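Local coordinates for tyrosine-protein phosphatase non-receptor type 18 (Homo sapiens, PDB 2OC3) that removes phosphate from phosphotyrosine in proteins, including autophosphorylated tyrosine kinases that are overexpressed in tumours, through the catalytic domain modelled here, at residues A[28-33]-A[287-292]; A[32-37]-A[277-282]; A[39-44]-A[270-275]. All blocks are in the same frame, centred on the assembly; numbering follows the deposited sequence. Where two conformers were deposited one is given.

Interaction 1 (A[28-33]-A[287-292])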
ATOM      1  N   ALA A  28      19.617 -19.077  -3.228  1.00 50.50           N
ATOM      2  CA  ALA A  28      18.972 -20.245  -2.633  1.00 44.07           C
ATOM      3  C   ALA A  28      18.619 -19.993  -1.178  1.00 32.71           C
ATOM      4  O   ALA A  28      17.628 -20.531  -0.683  1.00 33.21           O
ATOM      5  CB  ALA A  28      19.869 -21.469  -2.743  1.00 43.49           C
ATOM      6  N   VAL A  29      19.448 -19.207  -0.487  1.00 28.40           N
ATOM      7  CA  VAL A  29      19.156 -18.794   0.887  1.00 28.79           C
ATOM      8  C   VAL A  29      17.846 -18.007   0.878  1.00 24.09           C
ATOM      9  O   VAL A  29      16.947 -18.269   1.685  1.00 26.08           O
ATOM     10  CB  VAL A  29      20.296 -17.939   1.506  1.00 26.42           C
ATOM     11  CG1 VAL A  29      19.872 -17.325   2.838  1.00 35.17           C
ATOM     12  CG2 VAL A  29      21.546 -18.800   1.701  1.00 39.01           C
ATOM     13  N   LEU A  30      17.727 -17.072  -0.053  1.00 21.61           N
ATOM     14  CA  LEU A  30      16.522 -16.233  -0.102  1.00 19.47           C
ATOM     15  C   LEU A  30      15.300 -17.021  -0.558  1.00 20.27           C
ATOM     16  O   LEU A  30      14.192 -16.748  -0.093  1.00 22.44           O
ATOM     17  CB  LEU A  30      16.732 -14.977  -0.959  1.00 19.79           C
ATOM     18  CG  LEU A  30      17.651 -13.909  -0.379  1.00 26.06           C
ATOM     19  CD1 LEU A  30      17.468 -12.639  -1.218  1.00 22.67           C
ATOM     20  CD2 LEU A  30      17.392 -13.650   1.104  1.00 29.93           C
ATOM     21  N   ALA A  31      15.488 -18.005  -1.441  1.00 23.07           N
ATOM     22  CA  ALA A  31      14.399 -18.904  -1.849  1.00 23.35           C
ATOM     23  C   ALA A  31      13.852 -19.664  -0.647  1.00 20.64           C
ATOM     24  O   ALA A  31      12.633 -19.719  -0.422  1.00 17.99           O
ATOM     25  CB  ALA A  31      14.881 -19.884  -2.912  1.00 22.08           C
ATOM     26  N   GLY A  32      14.747 -20.256   0.137  1.00 22.66           N
ATOM     27  CA  GLY A  32      14.372 -20.951   1.363  1.00 17.59           C
ATOM     28  C   GLY A  32      13.710 -20.059   2.393  1.00 20.08           C
ATOM     29  O   GLY A  32      12.731 -20.433   3.026  1.00 19.67           O
ATOM     30  N   GLU A  33      14.248 -18.857   2.552  1.00 19.42           N
ATOM     31  CA  GLU A  33      13.709 -17.898   3.487  1.00 12.69           C
ATOM     32  C   GLU A  33      12.286 -17.500   3.087  1.00 11.28           C
ATOM     33  O   GLU A  33      11.420 -17.424   3.960  1.00 13.98           O
ATOM     34  CB  GLU A  33      14.607 -16.662   3.515  1.00 19.74           C
ATOM     35  CG  GLU A  33      14.505 -15.875   4.722  1.00 25.61           C
ATOM     36  CD  GLU A  33      15.608 -14.838   4.812  1.00 34.59           C
ATOM     37  OE1 GLU A  33      16.795 -15.183   4.987  1.00 32.09           O
ATOM     38  OE2 GLU A  33      15.269 -13.664   4.707  1.00 21.16           O
ATOM     39  N   PHE A 287      13.763  -8.714  -4.525  1.00 11.10           N
ATOM     40  CA  PHE A 287      13.796  -7.270  -4.844  1.00 10.81           C
ATOM     41  C   PHE A 287      13.836  -6.416  -3.566  1.00 12.71           C
ATOM     42  O   PHE A 287      14.589  -5.409  -3.469  1.00 12.59           O
ATOM     43  CB  PHE A 287      12.603  -6.922  -5.686  1.00 11.13           C
ATOM     44  CG  PHE A 287      12.545  -5.480  -6.137  1.00 11.81           C
ATOM     45  CD1 PHE A 287      13.496  -4.960  -6.992  1.00 14.19           C
ATOM     46  CD2 PHE A 287      11.463  -4.685  -5.804  1.00 12.53           C
ATOM     47  CE1 PHE A 287      13.381  -3.657  -7.435  1.00 12.31           C
ATOM     48  CE2 PHE A 287      11.359  -3.385  -6.272  1.00 14.11           C
ATOM     49  CZ  PHE A 287      12.326  -2.889  -7.075  1.00 13.63           C
ATOM     50  N   LEU A 288      13.045  -6.812  -2.569  1.00 12.31           N
ATOM     51  CA  LEU A 288      13.035  -6.135  -1.296  1.00 11.49           C
ATOM     52  C   LEU A 288      14.419  -6.238  -0.632  1.00 11.86           C
ATOM     53  O   LEU A 288      14.945  -5.241  -0.109  1.00 13.90           O
ATOM     54  CB  LEU A 288      11.911  -6.770  -0.442  1.00 14.22           C
ATOM     55  CG  LEU A 288      11.778  -6.307   0.992  1.00 14.78           C
ATOM     56  CD1 LEU A 288      11.375  -4.793   1.071  1.00 14.30           C
ATOM     57  CD2 LEU A 288      10.759  -7.213   1.707  1.00 16.32           C
ATOM     58  N   TYR A 289      15.028  -7.422  -0.623  1.00 13.15           N
ATOM     59  CA  TYR A 289      16.392  -7.587  -0.164  1.00 13.68           C
ATOM     60  C   TYR A 289      17.388  -6.689  -0.870  1.00 13.10           C
ATOM     61  O   TYR A 289      18.197  -6.060  -0.219  1.00 18.37           O
ATOM     62  CB  TYR A 289      16.858  -9.055  -0.236  1.00 17.18           C
ATOM     63  CG  TYR A 289      16.869  -9.750   1.105  1.00 19.84           C
ATOM     64  CD1 TYR A 289      15.747 -10.438   1.546  1.00 18.98           C
ATOM     65  CD2 TYR A 289      17.971  -9.690   1.944  1.00 20.23           C
ATOM     66  CE1 TYR A 289      15.722 -11.062   2.768  1.00 24.43           C
ATOM     67  CE2 TYR A 289      17.969 -10.352   3.192  1.00 23.03           C
ATOM     68  CZ  TYR A 289      16.822 -11.027   3.589  1.00 21.15           C
ATOM     69  OH  TYR A 289      16.733 -11.680   4.799  1.00 21.96           O
ATOM     70  N   HIS A 290      17.286  -6.595  -2.189  1.00 12.40           N
ATOM     71  CA  HIS A 290      18.159  -5.742  -2.989  1.00 12.23           C
ATOM     72  C   HIS A 290      18.008  -4.274  -2.554  1.00 16.51           C
ATOM     73  O   HIS A 290      19.001  -3.531  -2.377  1.00 15.39           O
ATOM     74  CB  HIS A 290      17.782  -5.883  -4.465  1.00 16.60           C
ATOM     75  CG  HIS A 290      18.715  -5.215  -5.432  1.00 23.91           C
ATOM     76  ND1 HIS A 290      19.814  -4.471  -5.054  1.00 38.14           N
ATOM     77  CD2 HIS A 290      18.690  -5.185  -6.784  1.00 23.70           C
ATOM     78  CE1 HIS A 290      20.434  -4.026  -6.135  1.00 27.93           C
ATOM     79  NE2 HIS A 290      19.770  -4.442  -7.198  1.00 29.69           N
ATOM     80  N   THR A 291      16.756  -3.856  -2.360  1.00 13.25           N
ATOM     81  CA  THR A 291      16.423  -2.488  -1.982  1.00 10.68           C
ATOM     82  C   THR A 291      16.988  -2.151  -0.611  1.00 12.83           C
ATOM     83  O   THR A 291      17.590  -1.078  -0.424  1.00 14.08           O
ATOM     84  CB  THR A 291      14.894  -2.249  -1.991  1.00 13.36           C
ATOM     85  OG1 THR A 291      14.350  -2.622  -3.274  1.00 11.21           O
ATOM     86  CG2 THR A 291      14.573  -0.797  -1.711  1.00 13.50           C
ATOM     87  N   VAL A 292      16.805  -3.055   0.349  1.00 11.20           N
ATOM     88  CA  VAL A 292      17.272  -2.825   1.710  1.00 13.55           C
ATOM     89  C   VAL A 292      18.815  -2.795   1.756  1.00 16.39           C
ATOM     90  O   VAL A 292      19.383  -1.915   2.404  1.00 15.29           O
ATOM     91  CB  VAL A 292      16.658  -3.862   2.685  1.00 14.95           C
ATOM     92  CG1 VAL A 292      17.323  -3.789   4.046  1.00 15.42           C
ATOM     93  CG2 VAL A 292      15.125  -3.619   2.802  1.00 11.22           C
TER
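L30 swings its CG to the side facing away from its own carbonyl carbon (chi1 -71°), while E33, about one turn further along, holds CG trans to the backbone N (chi1 -157°); these two settings send both side chains from helix 29-47 toward the ring of Y289. The leucine comes in over a face. Its CD2 lies 3.5 Å from the Y289 ring centroid and 13° off the ring normal, a well-centred CH-pi contact, and the other methyl, L30 CD1, rests 3.8 Å from Y289 CB near the root of the side chain. The glutamate instead arrives at the edge, near the ring plane. Y289 OH donates a very short hydrogen bond of 2.5 Å to E33 OE2, and the carboxylate is steeply inclined to the ring.

In the fold this is where the helix near the start of the phosphatase domain meets its final helix, 282-296, at the surface and away from the active site. L288 and V292 of that last helix pack against helices 238-254 and 264-272. E33 OE2 has a second hydrogen-bond partner in Y285 OH, and the Y285 ring meets that of Y289 edge-to-face; two hydroxyls on one oxygen would probably favour the charged carboxylate. Within the final helix, T291 OG1 bonds F287 O at 2.8 Å, approaching that carbonyl from the face opposite T291 N.

Interaction 2 (A[32-37]-A[277-282])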
ATOM      1  N   GLY A  32      14.747 -20.256   0.137  1.00 22.66           N
ATOM      2  CA  GLY A  32      14.372 -20.951   1.363  1.00 17.59           C
ATOM      3  C   GLY A  32      13.710 -20.059   2.393  1.00 20.08           C
ATOM      4  O   GLY A  32      12.731 -20.433   3.026  1.00 19.67           O
ATOM      5  N   GLU A  33      14.248 -18.857   2.552  1.00 19.42           N
ATOM      6  CA  GLU A  33      13.709 -17.898   3.487  1.00 12.69           C
ATOM      7  C   GLU A  33      12.286 -17.500   3.087  1.00 11.28           C
ATOM      8  O   GLU A  33      11.420 -17.424   3.960  1.00 13.98           O
ATOM      9  CB  GLU A  33      14.607 -16.662   3.515  1.00 19.74           C
ATOM     10  CG  GLU A  33      14.505 -15.875   4.722  1.00 25.61           C
ATOM     11  CD  GLU A  33      15.608 -14.838   4.812  1.00 34.59           C
ATOM     12  OE1 GLU A  33      16.795 -15.183   4.987  1.00 32.09           O
ATOM     13  OE2 GLU A  33      15.269 -13.664   4.707  1.00 21.16           O
ATOM     14  N   PHE A  34      12.063 -17.226   1.797  1.00 13.69           N
ATOM     15  CA  PHE A  34      10.694 -16.903   1.357  1.00 13.55           C
ATOM     16  C   PHE A  34       9.767 -18.114   1.513  1.00 14.06           C
ATOM     17  O   PHE A  34       8.590 -17.963   1.875  1.00 11.11           O
ATOM     18  CB  PHE A  34      10.616 -16.334  -0.059  1.00 14.20           C
ATOM     19  CG  PHE A  34       9.263 -15.711  -0.367  1.00 12.66           C
ATOM     20  CD1 PHE A  34       8.836 -14.628   0.368  1.00 15.85           C
ATOM     21  CD2 PHE A  34       8.422 -16.248  -1.301  1.00 22.26           C
ATOM     22  CE1 PHE A  34       7.580 -14.056   0.155  1.00 18.78           C
ATOM     23  CE2 PHE A  34       7.136 -15.680  -1.513  1.00 12.03           C
ATOM     24  CZ  PHE A  34       6.761 -14.589  -0.806  1.00 16.83           C
ATOM     25  N   SER A  35      10.284 -19.318   1.272  1.00 12.36           N
ATOM     26  CA  SER A  35       9.441 -20.497   1.441  1.00 11.42           C
ATOM     27  C   SER A  35       9.046 -20.602   2.918  1.00 10.30           C
ATOM     28  O   SER A  35       7.886 -20.932   3.245  1.00 12.19           O
ATOM     29  CB  SER A  35      10.190 -21.735   0.953  1.00 14.38           C
ATOM     30  OG  SER A  35       9.421 -22.900   1.143  1.00 13.94           O
ATOM     31  N   ASP A  36       9.953 -20.250   3.838  1.00 11.26           N
ATOM     32  CA  ASP A  36       9.642 -20.262   5.264  1.00 10.81           C
ATOM     33  C   ASP A  36       8.605 -19.200   5.638  1.00 10.48           C
ATOM     34  O   ASP A  36       7.745 -19.420   6.489  1.00 13.61           O
ATOM     35  CB  ASP A  36      10.913 -20.076   6.101  1.00 14.33           C
ATOM     36  CG  ASP A  36      11.830 -21.291   6.068  1.00 29.86           C
ATOM     37  OD1 ASP A  36      11.379 -22.412   5.705  1.00 26.86           O
ATOM     38  OD2 ASP A  36      13.018 -21.110   6.407  1.00 26.15           O
ATOM     39  N   ILE A  37       8.735 -18.011   5.064  1.00 11.57           N
ATOM     40  CA  ILE A  37       7.697 -17.010   5.288  0.50 11.90           C
ATOM     41  C   ILE A  37       6.325 -17.545   4.851  1.00  9.17           C
ATOM     42  O   ILE A  37       5.347 -17.374   5.565  1.00 11.14           O
ATOM     43  CB  ILE A  37       7.973 -15.685   4.569  0.50 14.60           C
ATOM     44  CG1 ILE A  37       9.249 -15.028   5.121  0.50 14.13           C
ATOM     45  CG2 ILE A  37       6.783 -14.740   4.742  0.50 11.23           C
ATOM     46  CD1 ILE A  37       9.734 -13.844   4.309  0.50 16.73           C
ATOM     47  N   ALA A 277      -1.143 -11.748   1.914  1.00 12.61           N
ATOM     48  CA  ALA A 277      -0.143 -11.900   0.859  1.00 13.33           C
ATOM     49  C   ALA A 277       0.779 -10.711   0.688  1.00 15.39           C
ATOM     50  O   ALA A 277       1.338 -10.502  -0.404  1.00 16.39           O
ATOM     51  CB  ALA A 277      -0.833 -12.231  -0.462  1.00 15.60           C
ATOM     52  N   ALA A 278       0.976  -9.930   1.769  1.00 12.17           N
ATOM     53  CA  ALA A 278       1.931  -8.809   1.716  1.00  9.56           C
ATOM     54  C   ALA A 278       3.307  -9.413   1.354  1.00 11.96           C
ATOM     55  O   ALA A 278       3.838 -10.254   2.053  1.00 13.64           O
ATOM     56  CB  ALA A 278       1.983  -8.062   3.058  1.00 11.89           C
ATOM     57  N   VAL A 279       3.837  -8.966   0.235  1.00 11.72           N
ATOM     58  CA  VAL A 279       5.025  -9.504  -0.411  1.00  9.77           C
ATOM     59  C   VAL A 279       4.645 -10.923  -0.887  1.00 11.40           C
ATOM     60  O   VAL A 279       4.706 -11.889  -0.129  1.00 14.12           O
ATOM     61  CB  VAL A 279       6.290  -9.492   0.459  1.00 10.61           C
ATOM     62  CG1 VAL A 279       7.472  -9.941  -0.387  1.00 11.60           C
ATOM     63  CG2 VAL A 279       6.539  -8.132   1.038  1.00 11.65           C
ATOM     64  N   GLN A 280       4.215 -11.033  -2.129  1.00 10.96           N
ATOM     65  CA  GLN A 280       3.519 -12.197  -2.596  1.00 12.71           C
ATOM     66  C   GLN A 280       4.451 -13.248  -3.201  1.00 14.19           C
ATOM     67  O   GLN A 280       4.171 -14.450  -3.115  1.00 16.54           O
ATOM     68  CB  GLN A 280       2.489 -11.739  -3.622  1.00 16.01           C
ATOM     69  CG  GLN A 280       1.472 -12.767  -3.990  1.00 25.55           C
ATOM     70  CD  GLN A 280       0.202 -12.102  -4.471  1.00 30.94           C
ATOM     71  OE1 GLN A 280       0.215 -10.955  -4.938  1.00 22.42           O
ATOM     72  NE2 GLN A 280      -0.905 -12.799  -4.327  1.00 32.16           N
ATOM     73  N   THR A 281       5.542 -12.816  -3.813  1.00 10.43           N
ATOM     74  CA  THR A 281       6.398 -13.716  -4.594  1.00 11.07           C
ATOM     75  C   THR A 281       7.856 -13.699  -4.162  1.00 11.91           C
ATOM     76  O   THR A 281       8.357 -12.734  -3.559  1.00 10.21           O
ATOM     77  CB  THR A 281       6.320 -13.412  -6.095  1.00 19.15           C
ATOM     78  OG1 THR A 281       6.966 -12.160  -6.336  1.00 15.18           O
ATOM     79  CG2 THR A 281       4.890 -13.337  -6.584  1.00 17.14           C
ATOM     80  N   GLU A 282       8.567 -14.798  -4.455  1.00 12.86           N
ATOM     81  CA  GLU A 282       9.975 -14.875  -4.210  1.00 13.16           C
ATOM     82  C   GLU A 282      10.736 -13.727  -4.912  1.00 10.44           C
ATOM     83  O   GLU A 282      11.649 -13.152  -4.320  1.00 12.59           O
ATOM     84  CB  GLU A 282      10.526 -16.264  -4.629  1.00 15.92           C
ATOM     85  CG  GLU A 282      11.996 -16.445  -4.359  1.00 18.62           C
ATOM     86  CD  GLU A 282      12.560 -17.729  -4.937  1.00 32.23           C
ATOM     87  OE1 GLU A 282      11.913 -18.787  -4.813  1.00 23.73           O
ATOM     88  OE2 GLU A 282      13.665 -17.671  -5.501  1.00 30.48           O
TER
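F34 makes nearly the whole contact, its ring pushed from helix 29-47 largely against the backbone of residues 279-282. Ring-to-carbonyl contacts come first. F34 CZ is 3.5 Å from V279 O and F34 CZ is also 3.5 Å from Q280 O, both oxygens lying in the ring plane at its edge, where the slightly positive C-H rim suits them. The third carbonyl comes in differently: T281 O lies 3.7 Å above the F34 ring plane, offset toward the rim. Close by, F34 CE2 packs 3.4 Å from T281 C, so the peptide between T281 and E282 runs right along the ring. CG of F34 is trans to the backbone N (chi1 -166°), which aims the ring straight out into this bend of the chain.

Apolar side-chain contacts are fewer. E282 CB lies 3.9 Å from F34 CD2, and V279 CG1 stands 4.2 Å from F34 CE1. The F34 ring also meets that of Y285, their planes about 35° apart. The segment 277-282 corresponds to the Q-loop of classical tyrosine phosphatases, and its Q280, pointing away from F34, is by similarity a substrate-binding residue; its side chain is about 7 Å from that of C233, the predicted nucleophile. F34 therefore packs on the back of an active-site loop.

Three polar groups here find partners in the helix that follows. T281 is the N-cap of helix 282-296, with OG1 hydrogen-bonded to Q284 N; Q284 OE1 in turn bonds Q280 N, and E282 OE2 forms a salt bridge with R286 NE. V279 O also accepts from R272 NH2 of the preceding helix.

Interaction 3 (A[39-44]-A[270-275])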
ATOM      1  N   ALA A  39       5.357 -20.638   4.625  1.00  7.85           N
ATOM      2  CA  ALA A  39       4.939 -21.725   5.517  1.00  8.72           C
ATOM      3  C   ALA A  39       4.441 -21.199   6.847  1.00  9.63           C
ATOM      4  O   ALA A  39       3.429 -21.645   7.338  1.00 10.21           O
ATOM      5  CB  ALA A  39       6.113 -22.743   5.770  1.00 13.09           C
ATOM      6  N   CYS A  40       5.144 -20.229   7.415  1.00  8.44           N
ATOM      7  CA  CYS A  40       4.751 -19.641   8.680  1.00  8.99           C
ATOM      8  C   CYS A  40       3.460 -18.840   8.568  1.00  9.02           C
ATOM      9  O   CYS A  40       2.604 -18.892   9.457  1.00 10.66           O
ATOM     10  CB  CYS A  40       5.864 -18.717   9.211  1.00 12.22           C
ATOM     11  SG  CYS A  40       7.369 -19.662   9.742  1.00 16.63           S
ATOM     12  N   SER A  41       3.339 -18.059   7.497  1.00  9.19           N
ATOM     13  CA  SER A  41       2.118 -17.288   7.371  0.50 10.25           C
ATOM     14  C   SER A  41       0.919 -18.205   7.126  1.00  8.56           C
ATOM     15  O   SER A  41      -0.161 -17.939   7.668  1.00 10.44           O
ATOM     16  CB  SER A  41       2.255 -16.175   6.325  0.50 17.41           C
ATOM     17  OG  SER A  41       2.528 -16.690   5.049  0.50 16.94           O
ATOM     18  N   ALA A  42       1.104 -19.288   6.366  1.00  7.60           N
ATOM     19  CA  ALA A  42       0.005 -20.267   6.149  1.00  7.47           C
ATOM     20  C   ALA A  42      -0.390 -20.932   7.462  1.00  8.95           C
ATOM     21  O   ALA A  42      -1.578 -21.116   7.739  1.00 10.17           O
ATOM     22  CB  ALA A  42       0.424 -21.341   5.101  1.00 10.27           C
ATOM     23  N   ALA A  43       0.604 -21.290   8.288  1.00  9.63           N
ATOM     24  CA  ALA A  43       0.321 -21.886   9.607  1.00 10.04           C
ATOM     25  C   ALA A  43      -0.434 -20.914  10.491  1.00 12.94           C
ATOM     26  O   ALA A  43      -1.364 -21.273  11.194  1.00 12.47           O
ATOM     27  CB  ALA A  43       1.601 -22.311  10.256  1.00 12.98           C
ATOM     28  N   TRP A  44      -0.096 -19.636  10.398  1.00  9.39           N
ATOM     29  CA  TRP A  44      -0.791 -18.635  11.191  1.00  7.91           C
ATOM     30  C   TRP A  44      -2.242 -18.441  10.707  1.00 11.56           C
ATOM     31  O   TRP A  44      -3.210 -18.280  11.467  1.00  9.32           O
ATOM     32  CB  TRP A  44      -0.025 -17.287  11.132  1.00 10.20           C
ATOM     33  CG  TRP A  44      -0.867 -16.151  11.654  1.00  9.47           C
ATOM     34  CD1 TRP A  44      -1.046 -15.793  12.973  1.00 14.51           C
ATOM     35  CD2 TRP A  44      -1.680 -15.259  10.885  1.00  9.97           C
ATOM     36  NE1 TRP A  44      -1.910 -14.735  13.057  1.00 14.99           N
ATOM     37  CE2 TRP A  44      -2.319 -14.381  11.800  1.00 15.06           C
ATOM     38  CE3 TRP A  44      -1.903 -15.075   9.517  1.00 12.37           C
ATOM     39  CZ2 TRP A  44      -3.159 -13.353  11.377  1.00 11.02           C
ATOM     40  CZ3 TRP A  44      -2.744 -14.049   9.105  1.00 11.75           C
ATOM     41  CH2 TRP A  44      -3.383 -13.217  10.039  1.00 11.68           C
ATOM     42  N   LYS A 270       5.509 -10.354   9.785  1.00  8.76           N
ATOM     43  CA  LYS A 270       4.558  -9.500  10.527  1.00 10.79           C
ATOM     44  C   LYS A 270       3.554  -8.766   9.625  1.00  9.60           C
ATOM     45  O   LYS A 270       2.389  -8.662   9.959  1.00 10.65           O
ATOM     46  CB  LYS A 270       5.309  -8.521  11.445  1.00 10.71           C
ATOM     47  CG  LYS A 270       6.002  -9.137  12.647  1.00 25.97           C
ATOM     48  CD  LYS A 270       6.348  -8.079  13.714  1.00 29.74           C
ATOM     49  N   MET A 271       4.012  -8.275   8.472  1.00  9.19           N
ATOM     50  CA  MET A 271       3.185  -7.634   7.464  0.50  5.87           C
ATOM     51  C   MET A 271       2.102  -8.602   6.953  1.00  9.14           C
ATOM     52  O   MET A 271       0.929  -8.250   6.772  1.00 11.70           O
ATOM     53  CB  MET A 271       4.077  -7.170   6.304  0.50 14.31           C
ATOM     54  CG  MET A 271       5.081  -6.030   6.667  0.50  8.63           C
ATOM     55  SD  MET A 271       4.576  -4.434   6.015  0.50 15.14           S
ATOM     56  CE  MET A 271       4.115  -5.010   4.402  0.50  6.45           C
ATOM     57  N   ARG A 272       2.546  -9.842   6.698  1.00  8.50           N
ATOM     58  CA  ARG A 272       1.611 -10.890   6.218  1.00 10.67           C
ATOM     59  C   ARG A 272       0.445 -11.205   7.180  1.00 12.14           C
ATOM     60  O   ARG A 272      -0.592 -11.765   6.753  1.00 12.15           O
ATOM     61  CB  ARG A 272       2.357 -12.200   5.973  1.00 10.44           C
ATOM     62  CG  ARG A 272       3.105 -12.228   4.700  1.00 16.77           C
ATOM     63  CD  ARG A 272       2.235 -12.684   3.564  1.00 23.30           C
ATOM     64  NE  ARG A 272       3.051 -13.031   2.407  1.00 18.89           N
ATOM     65  CZ  ARG A 272       3.173 -14.238   1.876  1.00 14.46           C
ATOM     66  NH1 ARG A 272       2.575 -15.315   2.384  1.00 16.30           N
ATOM     67  NH2 ARG A 272       3.921 -14.356   0.809  1.00 22.62           N
ATOM     68  N   LYS A 273       0.613 -10.921   8.467  1.00  9.52           N
ATOM     69  CA  LYS A 273      -0.420 -11.138   9.483  1.00 10.87           C
ATOM     70  C   LYS A 273      -1.364  -9.951   9.569  1.00  9.92           C
ATOM     71  O   LYS A 273      -2.276  -9.979  10.366  1.00 12.12           O
ATOM     72  CB  LYS A 273       0.207 -11.416  10.848  1.00 11.08           C
ATOM     73  CG  LYS A 273       1.016 -12.709  10.790  1.00 15.39           C
ATOM     74  CD  LYS A 273       1.645 -13.096  12.117  1.00 17.13           C
ATOM     75  CE  LYS A 273       2.502 -14.355  11.956  1.00 17.86           C
ATOM     76  NZ  LYS A 273       3.195 -14.678  13.240  1.00 24.55           N
ATOM     77  N   GLN A 274      -1.128  -8.905   8.764  1.00  7.56           N
ATOM     78  CA  GLN A 274      -1.945  -7.690   8.771  1.00  7.19           C
ATOM     79  C   GLN A 274      -2.676  -7.385   7.457  1.00  6.91           C
ATOM     80  O   GLN A 274      -3.807  -6.932   7.444  1.00  8.22           O
ATOM     81  CB  GLN A 274      -1.074  -6.493   9.149  1.00  7.10           C
ATOM     82  CG  GLN A 274      -0.517  -6.642  10.586  1.00  8.75           C
ATOM     83  CD  GLN A 274       0.491  -5.558  10.901  1.00  7.96           C
ATOM     84  OE1 GLN A 274       0.106  -4.475  11.285  1.00  8.70           O
ATOM     85  NE2 GLN A 274       1.755  -5.839  10.731  1.00 10.44           N
ATOM     86  N   ARG A 275      -2.023  -7.704   6.327  1.00  9.81           N
ATOM     87  CA  ARG A 275      -2.619  -7.637   4.988  1.00  7.00           C
ATOM     88  C   ARG A 275      -2.312  -8.942   4.261  1.00  8.19           C
ATOM     89  O   ARG A 275      -1.168  -9.372   4.225  1.00 10.04           O
ATOM     90  CB  ARG A 275      -2.030  -6.469   4.225  1.00  8.73           C
ATOM     91  CG  ARG A 275      -2.571  -6.272   2.792  1.00  9.76           C
ATOM     92  CD  ARG A 275      -3.995  -5.752   2.738  1.00  7.45           C
ATOM     93  NE  ARG A 275      -4.521  -5.794   1.363  1.00  8.22           N
ATOM     94  CZ  ARG A 275      -5.815  -5.757   1.044  1.00  9.14           C
ATOM     95  NH1 ARG A 275      -6.776  -5.782   1.953  1.00  7.13           N
ATOM     96  NH2 ARG A 275      -6.174  -5.761  -0.237  1.00  9.72           N
TER
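K273 lays its extended aliphatic chain across one face of the W44 indole. K273 CG stands 3.9 Å from the centroid of the five-membered ring and 16° off its normal, a CH-pi contact, and K273 CE continues to 3.8 Å from W44 CG. Further along the indole, W44 CH2 comes within 3.4 Å of K273 O. CG of W44 points opposite the backbone N (chi1 166°), which carries the indole out over the end of helix 264-272. Alongside, S41 CB packs 4.0 Å from R272 CB. An alanine in place of W44 is likely to leave the methylenes of K273 without the flat surface they lie on and to open a gap between helix 29-47 and the chain leaving helix 264-272.

In the next shell, the Y72 ring meets W44 edge-to-face, and S41 OG is hydrogen-bonded to I37 O. The buried R272 guanidinium bonds A278 O through NE, and V279 O and Q38 OE1 through NH2. R275 NE and NH2 reach G236 O and A235 O, carbonyls of the loop 233-239, which by similarity binds the substrate. R275 thus holds carbonyls of the P-loop and R272 those of the Q-loop, as in classical protein tyrosine phosphatase domains, with helix 29-47 meeting the Q-loop side.

In the fold
All three contacts run down one helix, 29-47, in order: interaction 1 near its start, then interaction 2, which shares G32 and E33 with it, then interaction 3. Their partners come in the reverse order along the chain, 270-275, 277-282 and 287-292, so that interaction 3 is nested inside the loops closed by the other two. Centres of interactions 1 and 2 lie about 9 Å apart, those of 2 and 3 about 10 Å, and those of 1 and 3 about 17 Å. R272 of interaction 3 hydrogen-bonds carbonyls of the 277-282 loop of interaction 2. The early helix thus backs helix 264-272, helix 282-296 and the loop of Q280, a substrate-binding residue by similarity.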